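PDB 6KBH: cytochrome P450 monooxygenase, which probably works as a self-sufficient monooxygenase, combining a heme-binding P450 domain with FMN- and 2Fe-2S-binding reductase parts in one chain. Local coordinates for residues I489-L494 / Q535-H540; D174-M179 / D437-R442; R123-E128 / D269-S274. One frame throughout, in Å; residues are numbered along the deposited sequence.

Contact 1: I489-L494 / Q535-H540; sequences ILLITL and QVAVLH. With FMN (flavin mononucleotide), chain B.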
loop_
_atom_site.group_PDB
_atom_site.type_symbol
_atom_site.label_atom_id
_atom_site.label_comp_id
_atom_site.label_asym_id
_atom_site.label_seq_id
_atom_site.Cartn_x
_atom_site.Cartn_y
_atom_site.Cartn_z
ATOM N N ILE A 489 -1.854 35.370 2.094
ATOM C CA ILE A 489 -2.910 34.436 1.715
ATOM C C ILE A 489 -2.995 34.380 0.193
ATOM O O ILE A 489 -3.244 35.405 -0.452
ATOM C CB ILE A 489 -4.270 34.832 2.316
ATOM C CG1 ILE A 489 -4.293 34.529 3.814
ATOM C CG2 ILE A 489 -5.396 34.083 1.622
ATOM C CD1 ILE A 489 -5.514 35.053 4.528
ATOM N N LEU A 490 -2.791 33.186 -0.380
ATOM C CA LEU A 490 -3.014 32.941 -1.802
ATOM C C LEU A 490 -4.402 32.366 -2.021
ATOM O O LEU A 490 -4.943 31.662 -1.172
ATOM C CB LEU A 490 -2.024 31.944 -2.425
ATOM C CG LEU A 490 -0.514 32.109 -2.520
ATOM C CD1 LEU A 490 -0.110 33.385 -3.252
ATOM C CD2 LEU A 490 0.035 32.046 -1.151
ATOM N N LEU A 491 -4.954 32.642 -3.190
ATOM C CA LEU A 491 -6.097 31.905 -3.709
ATOM C C LEU A 491 -5.610 31.076 -4.892
ATOM O O LEU A 491 -5.211 31.628 -5.925
ATOM C CB LEU A 491 -7.230 32.842 -4.119
ATOM C CG LEU A 491 -8.512 32.107 -4.525
ATOM C CD1 LEU A 491 -9.086 31.314 -3.356
ATOM C CD2 LEU A 491 -9.550 33.062 -5.090
ATOM N N ILE A 492 -5.643 29.756 -4.746
ATOM C CA ILE A 492 -5.162 28.843 -5.777
ATOM C C ILE A 492 -6.352 28.315 -6.563
ATOM O O ILE A 492 -7.354 27.883 -5.977
ATOM C CB ILE A 492 -4.351 27.687 -5.170
ATOM C CG1 ILE A 492 -3.198 28.222 -4.327
ATOM C CG2 ILE A 492 -3.812 26.793 -6.265
ATOM C CD1 ILE A 492 -2.420 27.136 -3.632
ATOM N N THR A 493 -6.245 28.357 -7.887
ATOM C CA THR A 493 -7.234 27.775 -8.784
ATOM C C THR A 493 -6.653 26.489 -9.358
ATOM O O THR A 493 -5.638 26.522 -10.063
ATOM C CB THR A 493 -7.601 28.747 -9.903
ATOM O OG1 THR A 493 -6.421 29.420 -10.348
ATOM C CG2 THR A 493 -8.587 29.780 -9.408
ATOM N N LEU A 494 -7.287 25.360 -9.050
ATOM C CA LEU A 494 -6.764 24.047 -9.411
ATOM C C LEU A 494 -7.639 23.424 -10.491
ATOM O O LEU A 494 -8.847 23.246 -10.295
ATOM C CB LEU A 494 -6.674 23.147 -8.181
ATOM C CG LEU A 494 -5.486 23.525 -7.290
ATOM C CD1 LEU A 494 -5.475 22.709 -6.008
ATOM C CD2 LEU A 494 -4.172 23.373 -8.050
ATOM N N GLN A 535 -11.029 25.571 -5.631
ATOM C CA GLN A 535 -10.341 26.777 -5.182
ATOM C C GLN A 535 -10.045 26.666 -3.697
ATOM O O GLN A 535 -10.937 26.356 -2.901
ATOM C CB GLN A 535 -11.164 28.040 -5.463
ATOM C CG GLN A 535 -10.722 28.801 -6.703
ATOM C CD GLN A 535 -11.562 30.036 -6.957
ATOM O OE1 GLN A 535 -12.654 30.181 -6.411
ATOM N NE2 GLN A 535 -11.056 30.933 -7.795
ATOM N N VAL A 536 -8.793 26.921 -3.331
ATOM C CA VAL A 536 -8.360 26.944 -1.942
ATOM C C VAL A 536 -7.613 28.246 -1.697
ATOM O O VAL A 536 -7.036 28.836 -2.616
ATOM C CB VAL A 536 -7.475 25.731 -1.587
ATOM C CG1 VAL A 536 -8.294 24.455 -1.609
ATOM C CG2 VAL A 536 -6.304 25.632 -2.549
ATOM N N ALA A 537 -7.625 28.695 -0.444
ATOM C CA ALA A 537 -7.013 29.968 -0.065
ATOM C C ALA A 537 -6.015 29.733 1.065
ATOM O O ALA A 537 -6.359 29.889 2.234
ATOM C CB ALA A 537 -8.079 30.985 0.328
ATOM N N VAL A 538 -4.772 29.405 0.724
ATOM C CA VAL A 538 -3.790 29.015 1.732
ATOM C C VAL A 538 -3.182 30.249 2.390
ATOM O O VAL A 538 -2.870 31.243 1.724
ATOM C CB VAL A 538 -2.705 28.123 1.105
ATOM C CG1 VAL A 538 -2.009 28.862 -0.017
ATOM C CG2 VAL A 538 -1.706 27.669 2.162
ATOM N N LEU A 539 -3.016 30.186 3.710
ATOM C CA LEU A 539 -2.356 31.231 4.482
ATOM C C LEU A 539 -0.904 30.848 4.749
ATOM O O LEU A 539 -0.599 29.686 5.035
ATOM C CB LEU A 539 -3.086 31.473 5.808
ATOM C CG LEU A 539 -2.294 32.037 6.997
ATOM C CD1 LEU A 539 -1.839 33.466 6.736
ATOM C CD2 LEU A 539 -3.097 31.961 8.289
ATOM N N HIS A 540 -0.010 31.832 4.644
ATOM C CA HIS A 540 1.386 31.660 5.046
ATOM C C HIS A 540 1.430 31.639 6.560
ATOM O O HIS A 540 1.419 32.690 7.206
ATOM C CB HIS A 540 2.264 32.784 4.506
ATOM C CG HIS A 540 3.691 32.390 4.274
ATOM N ND1 HIS A 540 4.435 31.694 5.202
ATOM C CD2 HIS A 540 4.519 32.621 3.228
ATOM C CE1 HIS A 540 5.654 31.500 4.731
ATOM N NE2 HIS A 540 5.731 32.051 3.534
HETATM N N1 FMN B . -6.415 21.687 8.338
HETATM C C2 FMN B . -7.263 20.663 8.514
HETATM O O2 FMN B . -6.919 19.703 9.278
HETATM N N3 FMN B . -8.459 20.610 7.913
HETATM C C4 FMN B . -8.827 21.624 7.103
HETATM O O4 FMN B . -10.033 21.596 6.484
HETATM C C4A FMN B . -7.967 22.702 6.904
HETATM N N5 FMN B . -8.347 23.704 6.094
HETATM C C5A FMN B . -7.510 24.731 5.907
HETATM C C6 FMN B . -7.931 25.747 5.069
HETATM C C7 FMN B . -7.112 26.829 4.843
HETATM C C7M FMN B . -7.705 27.887 3.880
HETATM C C8 FMN B . -5.857 26.918 5.456
HETATM C C8M FMN B . -4.919 28.087 5.231
HETATM C C9 FMN B . -5.442 25.902 6.311
HETATM C C9A FMN B . -6.261 24.791 6.534
HETATM N N10 FMN B . -5.885 23.784 7.354
HETATM C C10 FMN B . -6.730 22.733 7.540
HETATM C "C1'" FMN B . -4.549 23.770 8.029
HETATM C "C2'" FMN B . -3.471 23.186 7.152
HETATM O "O2'" FMN B . -3.615 21.845 6.916
HETATM C "C3'" FMN B . -2.105 23.424 7.741
HETATM O "O3'" FMN B . -1.956 22.934 9.047
HETATM C "C4'" FMN B . -1.730 24.921 7.685
HETATM O "O4'" FMN B . -1.958 25.635 6.529
HETATM C "C5'" FMN B . -0.201 25.133 7.896
HETATM O "O5'" FMN B . 0.698 24.209 7.234
HETATM P P FMN B . 2.191 24.147 7.716
HETATM O O1P FMN B . 2.789 22.810 7.362
HETATM O O2P FMN B . 3.012 25.208 7.055
HETATM O O3P FMN B . 2.196 24.355 9.198
#
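Ile489 meets Leu539 at one end of this antiparallel pairing, Ile489 CG1 lying 3.8 Å from Leu539 CB where the two side chains cross obliquely. Leu490 gives its N-H to Val538 O (N to O 2.9 Å). Its side chain runs beside that of Val538 and points the same way, with Leu490 CB 3.9 Å from Val538 CG1. Leu491 occupies the face that carries Ile489 and Ala537; CG stands anti to the backbone N (chi1 -174°), and the branches diverge, CD1 reaching Ala537 CB at 3.8 Å and CD2 approaching the amide of Gln535. With Ile492 the pairing is fully hydrogen-bonded: Ile492 N donates to Val536 O, and Val536 N returns a bond to Ile492 O over 3.2 Å. Ile492 CD1 also packs 4.0 Å from Val538 CG1, and both side chains touch Ile551 of helix 547-554. Thr493 lies alongside Gln535, CG2 against the glutamine chain, while its OG1 bonds to Gly481 O in the next strand. Val538 CA lies 3.8 Å from the flavin methyl C8M. A strand pairing whose 537-539 part lines the FMN pocket, with Cys525 and Tyr522 also contacting 535-540, suits the antiparallel barrel of ferredoxin reductase-type domains.

Contact 2: D174-M179 / D437-R442; sequences DLVDEM and DHVWVR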
loop_
_atom_site.group_PDB
_atom_site.type_symbol
_atom_site.label_atom_id
_atom_site.label_comp_id
_atom_site.label_asym_id
_atom_site.label_seq_id
_atom_site.Cartn_x
_atom_site.Cartn_y
_atom_site.Cartn_z
ATOM N N ASP A 174 16.854 -7.175 -24.623
ATOM C CA ASP A 174 16.021 -8.027 -23.785
ATOM C C ASP A 174 16.106 -7.482 -22.370
ATOM O O ASP A 174 17.140 -7.618 -21.708
ATOM C CB ASP A 174 16.455 -9.486 -23.810
ATOM C CG ASP A 174 15.705 -10.317 -22.784
ATOM O OD1 ASP A 174 14.461 -10.207 -22.746
ATOM O OD2 ASP A 174 16.346 -11.066 -22.017
ATOM N N LEU A 175 15.022 -6.863 -21.913
ATOM C CA LEU A 175 15.016 -6.305 -20.568
ATOM C C LEU A 175 15.336 -7.374 -19.528
ATOM O O LEU A 175 16.127 -7.132 -18.608
ATOM C CB LEU A 175 13.663 -5.648 -20.294
ATOM C CG LEU A 175 13.245 -4.447 -21.149
ATOM C CD1 LEU A 175 11.843 -3.974 -20.795
ATOM C CD2 LEU A 175 14.245 -3.307 -21.020
ATOM N N VAL A 176 14.789 -8.584 -19.703
ATOM C CA VAL A 176 14.927 -9.641 -18.698
ATOM C C VAL A 176 16.398 -9.937 -18.423
ATOM O O VAL A 176 16.890 -9.744 -17.306
ATOM C CB VAL A 176 14.180 -10.913 -19.141
ATOM C CG1 VAL A 176 14.444 -12.054 -18.163
ATOM C CG2 VAL A 176 12.690 -10.650 -19.259
ATOM N N ASP A 177 17.124 -10.395 -19.445
ATOM C CA ASP A 177 18.481 -10.887 -19.222
ATOM C C ASP A 177 19.435 -9.762 -18.846
ATOM O O ASP A 177 20.296 -9.937 -17.976
ATOM C CB ASP A 177 18.992 -11.615 -20.464
ATOM C CG ASP A 177 18.511 -13.047 -20.537
ATOM O OD1 ASP A 177 18.317 -13.667 -19.469
ATOM O OD2 ASP A 177 18.331 -13.551 -21.664
ATOM N N GLU A 178 19.308 -8.605 -19.492
ATOM C CA GLU A 178 20.268 -7.536 -19.262
ATOM C C GLU A 178 19.894 -6.638 -18.090
ATOM O O GLU A 178 20.786 -6.037 -17.478
ATOM C CB GLU A 178 20.436 -6.692 -20.531
ATOM C CG GLU A 178 20.751 -7.503 -21.788
ATOM C CD GLU A 178 22.000 -8.365 -21.654
ATOM O OE1 GLU A 178 22.943 -7.961 -20.938
ATOM O OE2 GLU A 178 22.041 -9.451 -22.272
ATOM N N MET A 179 18.607 -6.499 -17.770
ATOM C CA MET A 179 18.210 -5.662 -16.643
ATOM C C MET A 179 17.486 -6.424 -15.540
ATOM O O MET A 179 17.979 -6.465 -14.406
ATOM C CB MET A 179 17.335 -4.511 -17.148
ATOM C CG MET A 179 16.863 -3.584 -16.053
ATOM S SD MET A 179 15.685 -2.368 -16.657
ATOM C CE MET A 179 15.286 -1.529 -15.125
ATOM N N ASP A 437 10.632 -15.673 -20.145
ATOM C CA ASP A 437 12.055 -15.876 -20.386
ATOM C C ASP A 437 12.695 -14.604 -20.920
ATOM O O ASP A 437 13.840 -14.284 -20.580
ATOM C CB ASP A 437 12.260 -17.033 -21.366
ATOM C CG ASP A 437 11.772 -18.353 -20.815
ATOM O OD1 ASP A 437 11.730 -18.498 -19.576
ATOM O OD2 ASP A 437 11.434 -19.246 -21.618
ATOM N N HIS A 438 11.965 -13.862 -21.750
ATOM C CA HIS A 438 12.482 -12.647 -22.353
ATOM C C HIS A 438 11.337 -11.681 -22.608
ATOM O O HIS A 438 10.200 -12.091 -22.852
ATOM C CB HIS A 438 13.205 -12.920 -23.677
ATOM C CG HIS A 438 14.252 -13.982 -23.588
ATOM N ND1 HIS A 438 15.366 -13.863 -22.787
ATOM C CD2 HIS A 438 14.349 -15.189 -24.194
ATOM C CE1 HIS A 438 16.108 -14.949 -22.906
ATOM N NE2 HIS A 438 15.513 -15.770 -23.754
ATOM N N VAL A 439 11.656 -10.393 -22.548
ATOM C CA VAL A 439 10.809 -9.347 -23.102
ATOM C C VAL A 439 11.706 -8.491 -23.993
ATOM O O VAL A 439 12.744 -7.989 -23.545
ATOM C CB VAL A 439 10.083 -8.533 -22.006
ATOM C CG1 VAL A 439 10.906 -7.393 -21.454
ATOM C CG2 VAL A 439 8.745 -8.025 -22.512
ATOM N N TRP A 440 11.370 -8.424 -25.277
ATOM C CA TRP A 440 12.206 -7.769 -26.274
ATOM C C TRP A 440 11.579 -6.427 -26.620
ATOM O O TRP A 440 10.412 -6.367 -27.023
ATOM C CB TRP A 440 12.360 -8.639 -27.521
ATOM C CG TRP A 440 13.166 -9.890 -27.290
ATOM C CD1 TRP A 440 12.685 -11.156 -27.119
ATOM C CD2 TRP A 440 14.596 -9.991 -27.206
ATOM N NE1 TRP A 440 13.723 -12.037 -26.932
ATOM C CE2 TRP A 440 14.906 -11.349 -26.982
ATOM C CE3 TRP A 440 15.642 -9.066 -27.298
ATOM C CZ2 TRP A 440 16.218 -11.803 -26.847
ATOM C CZ3 TRP A 440 16.945 -9.522 -27.168
ATOM C CH2 TRP A 440 17.220 -10.877 -26.943
ATOM N N VAL A 441 12.350 -5.357 -26.459
ATOM C CA VAL A 441 11.831 -4.003 -26.592
ATOM C C VAL A 441 12.717 -3.210 -27.541
ATOM O O VAL A 441 13.949 -3.309 -27.499
ATOM C CB VAL A 441 11.727 -3.299 -25.223
ATOM C CG1 VAL A 441 10.702 -4.001 -24.350
ATOM C CG2 VAL A 441 13.071 -3.275 -24.537
ATOM N N ARG A 442 12.077 -2.436 -28.408
ATOM C CA ARG A 442 12.739 -1.491 -29.291
ATOM C C ARG A 442 12.455 -0.069 -28.822
ATOM O O ARG A 442 11.488 0.188 -28.101
ATOM C CB ARG A 442 12.262 -1.667 -30.737
ATOM C CG ARG A 442 10.859 -1.134 -30.939
ATOM C CD ARG A 442 10.468 -0.920 -32.391
ATOM N NE ARG A 442 10.747 -2.072 -33.236
ATOM C CZ ARG A 442 9.822 -2.703 -33.953
ATOM N NH1 ARG A 442 8.559 -2.298 -33.913
ATOM N NH2 ARG A 442 10.158 -3.743 -34.701
#
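Asp174 and Trp440 form an antiparallel, non-hydrogen-bonded pair with CA atoms 4.6 Å apart, and just beyond it Leu175 N donates to Val439 O at 3.0 Å. The chain leaves the strand there and enters helix 175-180, with Asp174 as its N-cap. The Asp174 side chain, CG anti to the backbone N (chi1 172°), uses OD1 for the facing segment and OD2 for both its own helix and the facing histidine. OD1 takes the N-H of Val439, 2.8 Å from Asp174 OD1 to Val439 N. OD2 accepts the capping bond from Asp177 N (2.8 Å), which arrives from above the carboxylate plane, and also a weak one from His438 ND1 at 3.1 Å. The imidazole stands nearly perpendicular to that carboxylate, 82° between planes, and brings its edge near Asp177 OD2 as well. Asp174 CB sits over a face of the Trp440 indole as a CH-pi contact, 3.4 Å from the centroid of the six-membered ring. Inside, Leu175 CG rests 3.6 Å from Val441 CG2, and helix 284-300 closes this apolar side through Leu295 and Leu299. Two N-H bonds and a weak third would tend to stabilise the Asp174 carboxylate, though neighbouring Asp177 would partly oppose this; both acids may raise the proton affinity of His438.

Contact 3: R123-E128 / D269-S274; sequences RTLVNE and DSYLHS. With HEM (protoporphyrin IX containing Fe), chain C.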
loop_
_atom_site.group_PDB
_atom_site.type_symbol
_atom_site.label_atom_id
_atom_site.label_comp_id
_atom_site.label_asym_id
_atom_site.label_seq_id
_atom_site.Cartn_x
_atom_site.Cartn_y
_atom_site.Cartn_z
ATOM N N ARG A 123 14.006 -25.324 7.748
ATOM C CA ARG A 123 12.842 -24.599 7.264
ATOM C C ARG A 123 12.896 -23.168 7.790
ATOM O O ARG A 123 12.973 -22.952 9.003
ATOM C CB ARG A 123 11.575 -25.324 7.715
ATOM C CG ARG A 123 11.445 -26.699 7.056
ATOM C CD ARG A 123 10.176 -27.454 7.432
ATOM N NE ARG A 123 9.937 -28.549 6.492
ATOM C CZ ARG A 123 9.036 -29.513 6.658
ATOM N NH1 ARG A 123 8.274 -29.542 7.743
ATOM N NH2 ARG A 123 8.904 -30.456 5.738
ATOM N N THR A 124 12.915 -22.189 6.880
ATOM C CA THR A 124 13.155 -20.787 7.232
ATOM C C THR A 124 11.973 -19.919 6.801
ATOM O O THR A 124 11.902 -19.450 5.660
ATOM C CB THR A 124 14.461 -20.286 6.623
ATOM O OG1 THR A 124 15.447 -21.322 6.700
ATOM C CG2 THR A 124 14.967 -19.072 7.384
ATOM N N LEU A 125 11.035 -19.766 7.728
ATOM C CA LEU A 125 9.883 -18.868 7.752
ATOM C C LEU A 125 8.807 -19.222 6.741
ATOM O O LEU A 125 7.621 -19.105 7.052
ATOM C CB LEU A 125 10.289 -17.411 7.475
ATOM C CG LEU A 125 11.403 -16.625 8.159
ATOM C CD1 LEU A 125 11.833 -15.511 7.228
ATOM C CD2 LEU A 125 10.898 -16.044 9.455
ATOM N N VAL A 126 9.177 -19.836 5.623
ATOM C CA VAL A 126 8.175 -20.110 4.601
ATOM C C VAL A 126 7.583 -21.491 4.828
ATOM O O VAL A 126 6.394 -21.706 4.578
ATOM C CB VAL A 126 8.754 -19.982 3.177
ATOM C CG1 VAL A 126 7.635 -19.772 2.176
ATOM C CG2 VAL A 126 9.752 -18.839 3.093
ATOM N N ASN A 127 8.395 -22.412 5.331
ATOM C CA ASN A 127 8.002 -23.767 5.669
ATOM C C ASN A 127 7.668 -23.939 7.139
ATOM O O ASN A 127 7.009 -24.921 7.497
ATOM C CB ASN A 127 9.142 -24.718 5.332
ATOM C CG ASN A 127 9.847 -24.327 4.079
ATOM O OD1 ASN A 127 11.074 -24.361 4.002
ATOM N ND2 ASN A 127 9.074 -23.985 3.063
ATOM N N GLU A 128 8.126 -23.032 7.994
ATOM C CA GLU A 128 8.040 -23.261 9.427
ATOM C C GLU A 128 6.597 -23.286 9.886
ATOM O O GLU A 128 5.828 -22.359 9.613
ATOM C CB GLU A 128 8.787 -22.179 10.192
ATOM C CG GLU A 128 10.214 -22.047 9.806
ATOM C CD GLU A 128 11.009 -21.353 10.873
ATOM O OE1 GLU A 128 10.795 -21.652 12.066
ATOM O OE2 GLU A 128 11.815 -20.478 10.515
ATOM N N ASP A 269 22.638 -20.774 15.185
ATOM C CA ASP A 269 23.668 -20.717 14.149
ATOM C C ASP A 269 23.199 -21.401 12.871
ATOM O O ASP A 269 23.494 -20.935 11.764
ATOM C CB ASP A 269 24.964 -21.351 14.649
ATOM C CG ASP A 269 25.642 -20.517 15.710
ATOM O OD1 ASP A 269 25.374 -19.298 15.768
ATOM O OD2 ASP A 269 26.433 -21.084 16.493
ATOM N N SER A 270 22.451 -22.499 13.003
ATOM C CA SER A 270 21.882 -23.146 11.825
ATOM C C SER A 270 20.886 -22.238 11.120
ATOM O O SER A 270 20.797 -22.252 9.886
ATOM C CB SER A 270 21.210 -24.462 12.218
ATOM O OG SER A 270 20.057 -24.228 13.008
ATOM N N TYR A 271 20.147 -21.429 11.880
ATOM C CA TYR A 271 19.054 -20.661 11.293
ATOM C C TYR A 271 19.567 -19.541 10.392
ATOM O O TYR A 271 19.049 -19.344 9.287
ATOM C CB TYR A 271 18.154 -20.094 12.385
ATOM C CG TYR A 271 16.820 -19.684 11.833
ATOM C CD1 TYR A 271 15.876 -20.639 11.505
ATOM C CD2 TYR A 271 16.517 -18.348 11.606
ATOM C CE1 TYR A 271 14.665 -20.285 10.983
ATOM C CE2 TYR A 271 15.297 -17.978 11.083
ATOM C CZ TYR A 271 14.374 -18.952 10.771
ATOM O OH TYR A 271 13.149 -18.595 10.253
ATOM N N LEU A 272 20.564 -18.775 10.856
ATOM C CA LEU A 272 21.084 -17.692 10.024
ATOM C C LEU A 272 21.882 -18.230 8.852
ATOM O O LEU A 272 21.947 -17.582 7.803
ATOM C CB LEU A 272 21.954 -16.709 10.818
ATOM C CG LEU A 272 21.324 -15.925 11.966
ATOM C CD1 LEU A 272 21.249 -16.831 13.130
ATOM C CD2 LEU A 272 22.117 -14.690 12.330
ATOM N N HIS A 273 22.512 -19.393 9.011
ATOM C CA HIS A 273 23.080 -20.056 7.845
ATOM C C HIS A 273 21.983 -20.398 6.846
ATOM O O HIS A 273 22.172 -20.263 5.631
ATOM C CB HIS A 273 23.846 -21.309 8.266
ATOM C CG HIS A 273 24.781 -21.815 7.215
ATOM N ND1 HIS A 273 25.549 -22.948 7.380
ATOM C CD2 HIS A 273 25.072 -21.339 5.981
ATOM C CE1 HIS A 273 26.272 -23.146 6.292
ATOM N NE2 HIS A 273 26.002 -22.185 5.429
ATOM N N SER A 274 20.821 -20.827 7.345
ATOM C CA SER A 274 19.662 -21.001 6.476
ATOM C C SER A 274 19.150 -19.659 5.968
ATOM O O SER A 274 18.761 -19.538 4.801
ATOM C CB SER A 274 18.557 -21.752 7.220
ATOM O OG SER A 274 18.920 -23.102 7.458
HETATM C CHA HEM C . 6.755 -15.526 1.814
HETATM C CHB HEM C . 5.428 -13.882 -2.766
HETATM C CHC HEM C . 9.683 -10.739 -2.932
HETATM C CHD HEM C . 10.965 -12.390 1.611
HETATM C C1A HEM C . 6.207 -15.176 0.502
HETATM C C2A HEM C . 4.970 -15.910 0.217
HETATM C C3A HEM C . 4.598 -15.453 -1.050
HETATM C C4A HEM C . 5.659 -14.479 -1.418
HETATM C CMA HEM C . 3.398 -15.869 -1.842
HETATM C CAA HEM C . 4.239 -16.899 1.073
HETATM C CBA HEM C . 2.994 -16.372 1.714
HETATM C CGA HEM C . 2.309 -17.181 2.764
HETATM O O1A HEM C . 2.717 -18.372 2.712
HETATM O O2A HEM C . 1.511 -16.449 3.409
HETATM C C1B HEM C . 6.432 -12.890 -3.265
HETATM C C2B HEM C . 6.357 -12.167 -4.616
HETATM C C3B HEM C . 7.690 -11.183 -4.659
HETATM C C4B HEM C . 8.412 -11.427 -3.347
HETATM C CMB HEM C . 5.309 -12.328 -5.664
HETATM C CAB HEM C . 8.117 -10.265 -5.752
HETATM C CBB HEM C . 7.124 -9.284 -6.272
HETATM C C1C HEM C . 10.199 -11.129 -1.589
HETATM C C2C HEM C . 11.416 -10.410 -1.319
HETATM C C3C HEM C . 11.795 -10.851 -0.070
HETATM C C4C HEM C . 10.752 -11.798 0.293
HETATM C CMC HEM C . 12.108 -9.412 -2.188
HETATM C CAC HEM C . 12.994 -10.408 0.711
HETATM C CBC HEM C . 14.158 -11.314 0.893
HETATM C C1D HEM C . 9.869 -13.330 1.877
HETATM C C2D HEM C . 10.002 -13.990 3.218
HETATM C C3D HEM C . 8.683 -14.979 3.289
HETATM C C4D HEM C . 7.991 -14.734 1.979
HETATM C CMD HEM C . 11.083 -13.782 4.220
HETATM C CAD HEM C . 8.288 -15.878 4.406
HETATM C CBD HEM C . 7.636 -15.207 5.571
HETATM C CGD HEM C . 6.856 -16.068 6.497
HETATM O O1D HEM C . 6.606 -17.145 5.905
HETATM O O2D HEM C . 6.657 -15.480 7.591
HETATM N NA HEM C . 6.655 -14.293 -0.488
HETATM N NB HEM C . 7.613 -12.402 -2.474
HETATM N NC HEM C . 9.768 -11.993 -0.608
HETATM N ND HEM C . 8.637 -13.680 1.037
HETATM FE FE HEM C . 8.200 -13.140 -0.816
#
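Tyr271 and Glu128 reach toward each other tip to tip, the phenol projecting from helix 269-281 and the carboxylate from the loop before helix 133-139. The carboxylate is turned 68° from the ring plane, with OE2 at the ring's edge. Tyr271 OH donates to Glu128 OE2, although the modelled separation is implausibly short and the exact place of OE2 is doubtful. The same oxygen is placed to accept the N-H of Leu125, so the glutamate would join its own loop to the helix. Tyr271 CG lies anti to the backbone N (chi1 -162°), which starts the ring on its way toward the loop. There Thr124 CG2 comes obliquely to the ring, 3.4 Å from Tyr271 CZ, while the Leu125 side chain crosses the tyrosine at about a right angle and sets its CG 3.4 Å from Tyr271 OH. One helical turn on, Thr124 OG1 packs 3.2 Å from Ser274 CB; the polar partners of both hydroxyls are on Asn122, the backbone O for Thr124 and OD1 for Ser274. Arg136 makes a cation-pi contact with the Tyr271 ring and a long, weak ion pair with Glu128 OE1. On the heme side Leu125 CD1 lies 3.5 Å from the methyl carbon CMD, Val126 CG2 is 3.6 Å from CAD of a propionate arm, and Leu125 O accepts from His391 ND1. This is the P450 arrangement in which the loop between helices B and C runs past the heme propionates, close to His133 and Arg137, and packs against the N-terminal half of helix I.

Taken as an example of how distant segments define domains, the chain first offers 123-128 and then 174-179 before either finds its partner. Contact 3 closes at 269-274, spanning 140 intervening residues; contact 2 closes only at 437-442, after 257. Their segments alternate, so the two loops cross, and both belong to the heme-binding half: contact 3 joins a heme-side loop to a long helix, whereas contact 2, about 33 Å away centre to centre, ties a strand-to-helix junction to a late strand. Contact 1 follows in series, closing a 40-residue loop within the flavin domain. Its centre lies about 56 Å from that of contact 3, on the opposite side of the chain's centre.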